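Local coordinates for protein 2-oxoglutarate carboxylase small subunit (Hydrogenobacter thermophilus, PDB 7KCT) that forms the biotin carboxylase-type small subunit of its enzyme, an ATP-grasp protein that holds adenosine-5'-diphosphate and a magnesium ion, at residues Ile176-Asn181 with Glu208-Asn213; Ile285-Glu288 with Leu292-Ile295. One frame throughout, in Å; residues are numbered along the deposited sequence.

Interaction 1: residues Ile176-Asn181 with Glu208-Asn213. With ADP (adenosine-5'-diphosphate), chain C.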
ATOM      1  N   ILE A 176      21.607 -12.537 -26.234  1.00 51.37           N
ATOM      2  CA  ILE A 176      21.391 -11.337 -27.042  1.00 49.01           C
ATOM      3  C   ILE A 176      22.730 -10.631 -27.254  1.00 52.84           C
ATOM      4  O   ILE A 176      23.497 -10.468 -26.297  1.00 50.22           O
ATOM      5  CB  ILE A 176      20.383 -10.385 -26.374  1.00 47.60           C
ATOM      6  CG1 ILE A 176      18.989 -11.032 -26.357  1.00 50.80           C
ATOM      7  CG2 ILE A 176      20.406  -9.002 -27.070  1.00 46.70           C
ATOM      8  CD1 ILE A 176      18.005 -10.362 -25.430  1.00 41.93           C
ATOM      9  N   ARG A 177      23.011 -10.221 -28.502  1.00 36.13           N
ATOM     10  CA  ARG A 177      24.317  -9.668 -28.858  1.00 37.92           C
ATOM     11  C   ARG A 177      24.218  -8.589 -29.921  1.00 45.68           C
ATOM     12  O   ARG A 177      23.682  -8.821 -31.012  1.00 41.40           O
ATOM     13  CB  ARG A 177      25.273 -10.733 -29.363  1.00 47.75           C
ATOM     14  CG  ARG A 177      25.603 -11.823 -28.388  1.00 49.42           C
ATOM     15  CD  ARG A 177      26.535 -11.368 -27.283  1.00 52.87           C
ATOM     16  NE  ARG A 177      27.076 -12.548 -26.608  1.00 59.27           N
ATOM     17  CZ  ARG A 177      26.424 -13.237 -25.674  1.00 60.93           C
ATOM     18  NH1 ARG A 177      25.206 -12.865 -25.282  1.00 54.17           N
ATOM     19  NH2 ARG A 177      26.981 -14.308 -25.138  1.00 57.25           N
ATOM     20  N   ILE A 178      24.794  -7.428 -29.616  1.00 44.93           N
ATOM     21  CA  ILE A 178      24.868  -6.354 -30.605  1.00 45.36           C
ATOM     22  C   ILE A 178      26.065  -6.577 -31.516  1.00 43.93           C
ATOM     23  O   ILE A 178      27.153  -6.893 -31.037  1.00 42.94           O
ATOM     24  CB  ILE A 178      24.971  -4.987 -29.905  1.00 42.98           C
ATOM     25  CG1 ILE A 178      23.719  -4.736 -29.065  1.00 46.00           C
ATOM     26  CG2 ILE A 178      25.156  -3.875 -30.916  1.00 45.34           C
ATOM     27  CD1 ILE A 178      23.911  -3.677 -27.947  1.00 46.67           C
ATOM     28  N   CYS A 179      25.899  -6.373 -32.828  1.00 42.49           N
ATOM     29  CA  CYS A 179      26.992  -6.571 -33.790  1.00 43.90           C
ATOM     30  C   CYS A 179      27.039  -5.360 -34.712  1.00 42.72           C
ATOM     31  O   CYS A 179      26.069  -5.094 -35.426  1.00 44.06           O
ATOM     32  CB  CYS A 179      26.815  -7.867 -34.599  1.00 49.12           C
ATOM     33  SG  CYS A 179      26.291  -9.349 -33.661  1.00 46.85           S
ATOM     34  N   ARG A 180      28.144  -4.620 -34.685  1.00 42.51           N
ATOM     35  CA  ARG A 180      28.252  -3.366 -35.425  1.00 43.67           C
ATOM     36  C   ARG A 180      29.072  -3.497 -36.706  1.00 45.63           C
ATOM     37  O   ARG A 180      29.150  -2.541 -37.483  1.00 46.72           O
ATOM     38  CB  ARG A 180      28.829  -2.286 -34.508  1.00 42.54           C
ATOM     39  CG  ARG A 180      27.831  -1.926 -33.375  1.00 50.31           C
ATOM     40  CD  ARG A 180      28.256  -0.744 -32.568  1.00 43.08           C
ATOM     41  NE  ARG A 180      27.432  -0.525 -31.383  1.00 39.94           N
ATOM     42  CZ  ARG A 180      26.348   0.224 -31.369  1.00 35.51           C
ATOM     43  NH1 ARG A 180      25.943   0.815 -32.481  1.00 39.22           N
ATOM     44  NH2 ARG A 180      25.682   0.391 -30.239  1.00 45.53           N
ATOM     45  N   ASN A 181      29.626  -4.670 -36.967  1.00 47.10           N
ATOM     46  CA  ASN A 181      30.326  -4.953 -38.209  1.00 50.55           C
ATOM     47  C   ASN A 181      30.388  -6.463 -38.352  1.00 52.64           C
ATOM     48  O   ASN A 181      30.041  -7.207 -37.427  1.00 47.09           O
ATOM     49  CB  ASN A 181      31.730  -4.345 -38.218  1.00 51.97           C
ATOM     50  CG  ASN A 181      32.545  -4.777 -37.035  1.00 51.02           C
ATOM     51  OD1 ASN A 181      32.805  -5.965 -36.831  1.00 47.90           O
ATOM     52  ND2 ASN A 181      32.938  -3.807 -36.221  1.00 50.37           N
ATOM     53  N   GLU A 208      17.928  -9.166 -36.132  1.00 27.43           N
ATOM     54  CA  GLU A 208      17.118  -8.017 -36.460  1.00 37.70           C
ATOM     55  C   GLU A 208      17.932  -6.728 -36.395  1.00 34.37           C
ATOM     56  O   GLU A 208      19.049  -6.693 -35.904  1.00 37.50           O
ATOM     57  CB  GLU A 208      15.867  -7.929 -35.559  1.00 43.51           C
ATOM     58  CG  GLU A 208      16.081  -7.965 -34.067  1.00 43.18           C
ATOM     59  CD  GLU A 208      14.739  -7.972 -33.289  1.00 49.22           C
ATOM     60  OE1 GLU A 208      13.796  -8.689 -33.706  1.00 48.14           O
ATOM     61  OE2 GLU A 208      14.623  -7.290 -32.248  1.00 44.66           O
ATOM     62  N   LYS A 209      17.358  -5.687 -36.978  1.00 36.37           N
ATOM     63  CA  LYS A 209      17.966  -4.370 -36.963  1.00 39.13           C
ATOM     64  C   LYS A 209      18.160  -3.953 -35.519  1.00 41.53           C
ATOM     65  O   LYS A 209      17.229  -4.034 -34.710  1.00 34.34           O
ATOM     66  CB  LYS A 209      17.062  -3.382 -37.683  1.00 34.52           C
ATOM     67  CG  LYS A 209      17.550  -1.953 -37.697  1.00 41.86           C
ATOM     68  CD  LYS A 209      18.817  -1.826 -38.505  1.00 43.24           C
ATOM     69  CE  LYS A 209      19.657  -0.657 -38.019  1.00 51.71           C
ATOM     70  NZ  LYS A 209      21.047  -0.774 -38.506  1.00 49.34           N
ATOM     71  N   TYR A 210      19.372  -3.555 -35.175  1.00 36.83           N
ATOM     72  CA  TYR A 210      19.558  -2.962 -33.861  1.00 36.89           C
ATOM     73  C   TYR A 210      19.038  -1.531 -33.874  1.00 36.80           C
ATOM     74  O   TYR A 210      19.574  -0.675 -34.596  1.00 41.73           O
ATOM     75  CB  TYR A 210      21.008  -2.972 -33.430  1.00 34.64           C
ATOM     76  CG  TYR A 210      21.134  -2.341 -32.065  1.00 39.50           C
ATOM     77  CD1 TYR A 210      20.677  -3.012 -30.915  1.00 40.55           C
ATOM     78  CD2 TYR A 210      21.657  -1.060 -31.913  1.00 40.98           C
ATOM     79  CE1 TYR A 210      20.788  -2.432 -29.635  1.00 40.47           C
ATOM     80  CE2 TYR A 210      21.780  -0.473 -30.642  1.00 44.59           C
ATOM     81  CZ  TYR A 210      21.343  -1.162 -29.511  1.00 46.66           C
ATOM     82  OH  TYR A 210      21.471  -0.534 -28.290  1.00 43.89           O
ATOM     83  N   ILE A 211      18.014  -1.254 -33.071  1.00 34.32           N
ATOM     84  CA  ILE A 211      17.464   0.094 -32.958  1.00 36.42           C
ATOM     85  C   ILE A 211      18.263   0.848 -31.894  1.00 42.01           C
ATOM     86  O   ILE A 211      18.169   0.536 -30.705  1.00 36.57           O
ATOM     87  CB  ILE A 211      15.967   0.091 -32.616  1.00 33.66           C
ATOM     88  CG1 ILE A 211      15.170  -0.793 -33.593  1.00 37.51           C
ATOM     89  CG2 ILE A 211      15.468   1.512 -32.558  1.00 40.51           C
ATOM     90  CD1 ILE A 211      15.154  -0.285 -35.019  1.00 50.68           C
ATOM     91  N   GLU A 212      19.012   1.876 -32.310  1.00 35.34           N
ATOM     92  CA  GLU A 212      19.911   2.599 -31.405  1.00 39.29           C
ATOM     93  C   GLU A 212      19.098   3.526 -30.498  1.00 42.88           C
ATOM     94  O   GLU A 212      18.121   4.153 -30.923  1.00 47.78           O
ATOM     95  CB  GLU A 212      20.951   3.409 -32.207  1.00 43.21           C
ATOM     96  CG  GLU A 212      22.237   3.789 -31.466  1.00 43.43           C
ATOM     97  CD  GLU A 212      23.277   2.685 -31.485  1.00 44.58           C
ATOM     98  OE1 GLU A 212      23.581   2.163 -32.581  1.00 43.93           O
ATOM     99  OE2 GLU A 212      23.824   2.365 -30.407  1.00 44.58           O
ATOM    100  N   ASN A 213      19.484   3.590 -29.238  1.00 39.47           N
ATOM    101  CA  ASN A 213      18.742   4.422 -28.294  1.00 42.16           C
ATOM    102  C   ASN A 213      17.247   4.122 -28.193  1.00 38.71           C
ATOM    103  O   ASN A 213      16.424   5.045 -28.178  1.00 32.57           O
ATOM    104  CB  ASN A 213      18.910   5.889 -28.663  1.00 40.10           C
ATOM    105  CG  ASN A 213      20.359   6.271 -28.869  1.00 44.10           C
ATOM    106  OD1 ASN A 213      21.209   6.055 -28.002  1.00 36.58           O
ATOM    107  ND2 ASN A 213      20.656   6.775 -30.058  1.00 42.80           N
TER
HETATM  108  PB  ADP C 501      14.027 -11.451 -23.538  1.00 42.35           P
HETATM  109  O1B ADP C 501      15.266 -11.986 -22.910  1.00 48.07           O
HETATM  110  O2B ADP C 501      13.147 -10.354 -22.996  1.00 36.11           O
HETATM  111  O3B ADP C 501      13.219 -12.478 -24.308  1.00 55.96           O
HETATM  112  PA  ADP C 501      13.662  -9.563 -25.589  1.00 40.42           P
HETATM  113  O1A ADP C 501      12.461  -8.896 -25.021  1.00 34.39           O
HETATM  114  O2A ADP C 501      13.712  -9.738 -27.098  1.00 45.82           O
HETATM  115  O3A ADP C 501      14.687 -10.597 -25.013  1.00 43.42           O
HETATM  116  O5' ADP C 501      14.721  -8.015 -25.614  1.00 42.27           O
HETATM  117  C5' ADP C 501      15.634  -7.901 -24.462  1.00 44.81           C
HETATM  118  C4' ADP C 501      15.899  -6.451 -24.370  1.00 37.70           C
HETATM  119  O4' ADP C 501      16.919  -6.235 -25.373  1.00 37.83           O
HETATM  120  C3' ADP C 501      14.724  -5.621 -24.729  1.00 41.56           C
HETATM  121  O3' ADP C 501      14.045  -5.174 -23.550  1.00 43.70           O
HETATM  122  C2' ADP C 501      15.471  -4.415 -25.295  1.00 40.95           C
HETATM  123  O2' ADP C 501      16.141  -3.631 -24.235  1.00 40.73           O
HETATM  124  C1' ADP C 501      16.613  -5.023 -26.058  1.00 36.34           C
HETATM  125  N9  ADP C 501      16.247  -5.286 -27.470  1.00 38.19           N
HETATM  126  C8  ADP C 501      15.539  -6.361 -28.024  1.00 33.33           C
HETATM  127  N7  ADP C 501      15.442  -6.241 -29.374  1.00 38.58           N
HETATM  128  C5  ADP C 501      16.076  -5.036 -29.679  1.00 41.28           C
HETATM  129  C6  ADP C 501      16.305  -4.356 -30.902  1.00 40.53           C
HETATM  130  N6  ADP C 501      15.841  -4.882 -32.067  1.00 34.82           N
HETATM  131  N1  ADP C 501      16.937  -3.156 -30.931  1.00 32.15           N
HETATM  132  C2  ADP C 501      17.372  -2.720 -29.724  1.00 38.26           C
HETATM  133  N3  ADP C 501      17.243  -3.255 -28.497  1.00 33.62           N
HETATM  134  C4  ADP C 501      16.580  -4.439 -28.511  1.00 37.64           C
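Arg180 meets Glu212 end-on, its two terminal nitrogens each taking one carboxylate oxygen. NH1 of Arg180 lies 2.7 Å from OE1 of Glu212, and NH2 of Arg180 is equally close to OE2 of Glu212. Both oxygens use their syn lone pairs, and the guanidinium and carboxylate planes are only 23° apart, the geometry of a bidentate salt bridge. The arginine reaches across because its chain is extended from CG to NE, whereas Glu212 is bent at chi2 (84°). Deeper in, CG2 of Ile178 sits over one face of the Tyr210 ring, while CD1 of Ile178 makes the closest touch, 3.8 Å from CE1 of Tyr210. CE1 of Tyr210 also comes within 3.4 Å of C2 of the ADP adenine. The end of strand 205-209 and the loop after it read the base: N6 of ADP donates to OE2 of Glu208 at 2.7 Å and to the carbonyl O of Lys209, while N of Ile211 donates to N1 of ADP at 3.1 Å. This is the adenine pocket of the ATP-grasp fold. Lys128 and Lys166 form salt bridges with Glu208, which would probably favour its carboxylate form and hence its role as acceptor for the amino group.

Interaction 2: residues Ile285-Glu288 with Leu292-Ile295. With ADP (adenosine-5'-diphosphate), chain C.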
ATOM      1  N   ILE A 285       9.847  -2.362 -29.147  1.00 39.16           N
ATOM      2  CA  ILE A 285      10.939  -1.388 -29.111  1.00 33.30           C
ATOM      3  C   ILE A 285      10.436  -0.123 -29.801  1.00 38.78           C
ATOM      4  O   ILE A 285       9.821  -0.193 -30.870  1.00 35.53           O
ATOM      5  CB  ILE A 285      12.184  -1.933 -29.825  1.00 39.20           C
ATOM      6  CG1 ILE A 285      12.845  -3.081 -29.075  1.00 44.61           C
ATOM      7  CG2 ILE A 285      13.216  -0.822 -30.040  1.00 47.48           C
ATOM      8  CD1 ILE A 285      13.358  -2.685 -27.720  1.00 44.39           C
ATOM      9  N   ALA A 286      10.716   1.038 -29.229  1.00 36.71           N
ATOM     10  CA  ALA A 286      10.313   2.308 -29.819  1.00 40.46           C
ATOM     11  C   ALA A 286      11.555   3.045 -30.308  1.00 46.32           C
ATOM     12  O   ALA A 286      12.534   3.181 -29.564  1.00 35.34           O
ATOM     13  CB  ALA A 286       9.560   3.159 -28.805  1.00 47.39           C
ATOM     14  N   ASP A 287      11.514   3.539 -31.551  1.00 50.00           N
ATOM     15  CA  ASP A 287      12.682   4.230 -32.086  1.00 53.59           C
ATOM     16  C   ASP A 287      12.645   5.705 -31.703  1.00 49.74           C
ATOM     17  O   ASP A 287      11.715   6.177 -31.051  1.00 45.98           O
ATOM     18  CB  ASP A 287      12.781   4.095 -33.607  1.00 50.44           C
ATOM     19  CG  ASP A 287      11.661   4.814 -34.329  1.00 51.22           C
ATOM     20  OD1 ASP A 287      10.923   5.611 -33.713  1.00 48.21           O
ATOM     21  OD2 ASP A 287      11.515   4.574 -35.538  1.00 62.43           O
ATOM     22  N   GLU A 288      13.674   6.447 -32.129  1.00 55.57           N
ATOM     23  CA  GLU A 288      13.783   7.848 -31.725  1.00 60.18           C
ATOM     24  C   GLU A 288      12.583   8.662 -32.207  1.00 60.05           C
ATOM     25  O   GLU A 288      12.064   9.506 -31.466  1.00 63.85           O
ATOM     26  CB  GLU A 288      15.096   8.438 -32.245  1.00 54.77           C
ATOM     27  N   LEU A 292       6.707   2.277 -32.836  1.00 40.85           N
ATOM     28  CA  LEU A 292       6.834   0.989 -32.157  1.00 40.76           C
ATOM     29  C   LEU A 292       6.952  -0.185 -33.126  1.00 39.97           C
ATOM     30  O   LEU A 292       6.249  -0.246 -34.137  1.00 41.21           O
ATOM     31  CB  LEU A 292       5.624   0.783 -31.238  1.00 37.87           C
ATOM     32  CG  LEU A 292       5.717   1.349 -29.815  1.00 41.90           C
ATOM     33  CD1 LEU A 292       6.359   2.696 -29.819  1.00 40.17           C
ATOM     34  CD2 LEU A 292       4.322   1.407 -29.169  1.00 45.46           C
ATOM     35  N   TYR A 293       7.838  -1.121 -32.786  1.00 29.48           N
ATOM     36  CA  TYR A 293       8.030  -2.378 -33.492  1.00 36.51           C
ATOM     37  C   TYR A 293       7.997  -3.547 -32.508  1.00 41.87           C
ATOM     38  O   TYR A 293       8.729  -3.561 -31.501  1.00 32.31           O
ATOM     39  CB  TYR A 293       9.362  -2.384 -34.224  1.00 34.90           C
ATOM     40  CG  TYR A 293       9.555  -1.168 -35.098  1.00 41.27           C
ATOM     41  CD1 TYR A 293      10.034   0.032 -34.556  1.00 45.96           C
ATOM     42  CD2 TYR A 293       9.264  -1.203 -36.460  1.00 46.64           C
ATOM     43  CE1 TYR A 293      10.229   1.175 -35.360  1.00 48.63           C
ATOM     44  CE2 TYR A 293       9.478  -0.074 -37.280  1.00 47.34           C
ATOM     45  CZ  TYR A 293       9.943   1.110 -36.722  1.00 56.30           C
ATOM     46  OH  TYR A 293      10.122   2.219 -37.530  1.00 62.37           O
ATOM     47  N   PHE A 294       7.204  -4.555 -32.849  1.00 32.30           N
ATOM     48  CA  PHE A 294       6.997  -5.683 -31.968  1.00 34.77           C
ATOM     49  C   PHE A 294       8.250  -6.508 -31.927  1.00 36.19           C
ATOM     50  O   PHE A 294       8.931  -6.681 -32.946  1.00 36.97           O
ATOM     51  CB  PHE A 294       5.826  -6.521 -32.459  1.00 36.17           C
ATOM     52  CG  PHE A 294       5.721  -7.891 -31.818  1.00 34.81           C
ATOM     53  CD1 PHE A 294       6.443  -8.957 -32.299  1.00 30.10           C
ATOM     54  CD2 PHE A 294       4.877  -8.092 -30.727  1.00 38.00           C
ATOM     55  CE1 PHE A 294       6.313 -10.232 -31.719  1.00 36.46           C
ATOM     56  CE2 PHE A 294       4.720  -9.358 -30.141  1.00 29.67           C
ATOM     57  CZ  PHE A 294       5.449 -10.425 -30.620  1.00 38.26           C
ATOM     58  N   ILE A 295       8.590  -6.981 -30.738  1.00 30.20           N
ATOM     59  CA  ILE A 295       9.724  -7.880 -30.637  1.00 29.55           C
ATOM     60  C   ILE A 295       9.418  -9.233 -29.995  1.00 34.26           C
ATOM     61  O   ILE A 295      10.133 -10.214 -30.261  1.00 35.99           O
ATOM     62  CB  ILE A 295      10.895  -7.214 -29.877  1.00 41.02           C
ATOM     63  CG1 ILE A 295      10.435  -6.711 -28.494  1.00 30.79           C
ATOM     64  CG2 ILE A 295      11.519  -6.069 -30.763  1.00 34.30           C
ATOM     65  CD1 ILE A 295      11.616  -6.396 -27.488  1.00 32.36           C
TER
HETATM   66  PB  ADP C 501      14.027 -11.451 -23.538  1.00 42.35           P
HETATM   67  O1B ADP C 501      15.266 -11.986 -22.910  1.00 48.07           O
HETATM   68  O2B ADP C 501      13.147 -10.354 -22.996  1.00 36.11           O
HETATM   69  O3B ADP C 501      13.219 -12.478 -24.308  1.00 55.96           O
HETATM   70  PA  ADP C 501      13.662  -9.563 -25.589  1.00 40.42           P
HETATM   71  O1A ADP C 501      12.461  -8.896 -25.021  1.00 34.39           O
HETATM   72  O2A ADP C 501      13.712  -9.738 -27.098  1.00 45.82           O
HETATM   73  O3A ADP C 501      14.687 -10.597 -25.013  1.00 43.42           O
HETATM   74  O5' ADP C 501      14.721  -8.015 -25.614  1.00 42.27           O
HETATM   75  C5' ADP C 501      15.634  -7.901 -24.462  1.00 44.81           C
HETATM   76  C4' ADP C 501      15.899  -6.451 -24.370  1.00 37.70           C
HETATM   77  O4' ADP C 501      16.919  -6.235 -25.373  1.00 37.83           O
HETATM   78  C3' ADP C 501      14.724  -5.621 -24.729  1.00 41.56           C
HETATM   79  O3' ADP C 501      14.045  -5.174 -23.550  1.00 43.70           O
HETATM   80  C2' ADP C 501      15.471  -4.415 -25.295  1.00 40.95           C
HETATM   81  O2' ADP C 501      16.141  -3.631 -24.235  1.00 40.73           O
HETATM   82  C1' ADP C 501      16.613  -5.023 -26.058  1.00 36.34           C
HETATM   83  N9  ADP C 501      16.247  -5.286 -27.470  1.00 38.19           N
HETATM   84  C8  ADP C 501      15.539  -6.361 -28.024  1.00 33.33           C
HETATM   85  N7  ADP C 501      15.442  -6.241 -29.374  1.00 38.58           N
HETATM   86  C5  ADP C 501      16.076  -5.036 -29.679  1.00 41.28           C
HETATM   87  C6  ADP C 501      16.305  -4.356 -30.902  1.00 40.53           C
HETATM   88  N6  ADP C 501      15.841  -4.882 -32.067  1.00 34.82           N
HETATM   89  N1  ADP C 501      16.937  -3.156 -30.931  1.00 32.15           N
HETATM   90  C2  ADP C 501      17.372  -2.720 -29.724  1.00 38.26           C
HETATM   91  N3  ADP C 501      17.243  -3.255 -28.497  1.00 33.62           N
HETATM   92  C4  ADP C 501      16.580  -4.439 -28.511  1.00 37.64           C
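The carbonyl O of Ile285 accepts a hydrogen bond from the backbone N of Tyr293 at 2.9 Å and also receives a CA-H...O contact from Leu292, whose CA is 3.5 Å away. The return bond, from N of Ile285 to O of Tyr293, has an N-H...O angle of 158°; the two reciprocal N-H...O hydrogen bonds define a hydrogen-bonded antiparallel pair in the beta hairpin of strands 278-286 and 292-298, within the ATP-grasp domain. Ala286 and Leu292 form the next, non-hydrogen-bonded pair, and their side chains pack on the sheet face where Ile217 also lies. Ile285 points to the other face. Its CG1 meets CG2 of Ile295 at 3.7 Å, and its CD1 approaches C2' of ADP at the same distance, giving the adenosine an apolar bed. Ile295 CG1 stands between backbone N and carbonyl carbon (chi1 55°), and CD1 beyond it approaches O1A of ADP at 3.6 Å. Nearer the turn, OD2 of Asp287 lies at the Tyr293 ring edge and accepts only a weak bond from OH of Tyr293 at 3.4 Å, while OD1 of Asp287 accepts N of Asn291 in the turn. On the Ala286 face the fit is tight: CB of Ala286 and CD1 of Leu292 are just 3.4 Å apart.

Overall arrangement
Both contacts belong to the ATP-grasp region and border the same ADP, with their centres about 13 Å apart. Interaction 1 is partly buried: it joins the ends of the two outermost strands of a three-stranded antiparallel sheet, and the loops that follow them, through side chains, and runs from the adenine out to an ion pair nearer the surface. Interaction 2 is a buried contact between adjacent strands of a different, four-stranded sheet, held by backbone bonds and aliphatic packing. Their roles at the nucleotide differ accordingly, since 208-213 supplies polar recognition of the base and the hairpin supplies hydrocarbon. They touch directly, for instance where CB of Ile211 packs against CG2 of Ile285 at 3.9 Å.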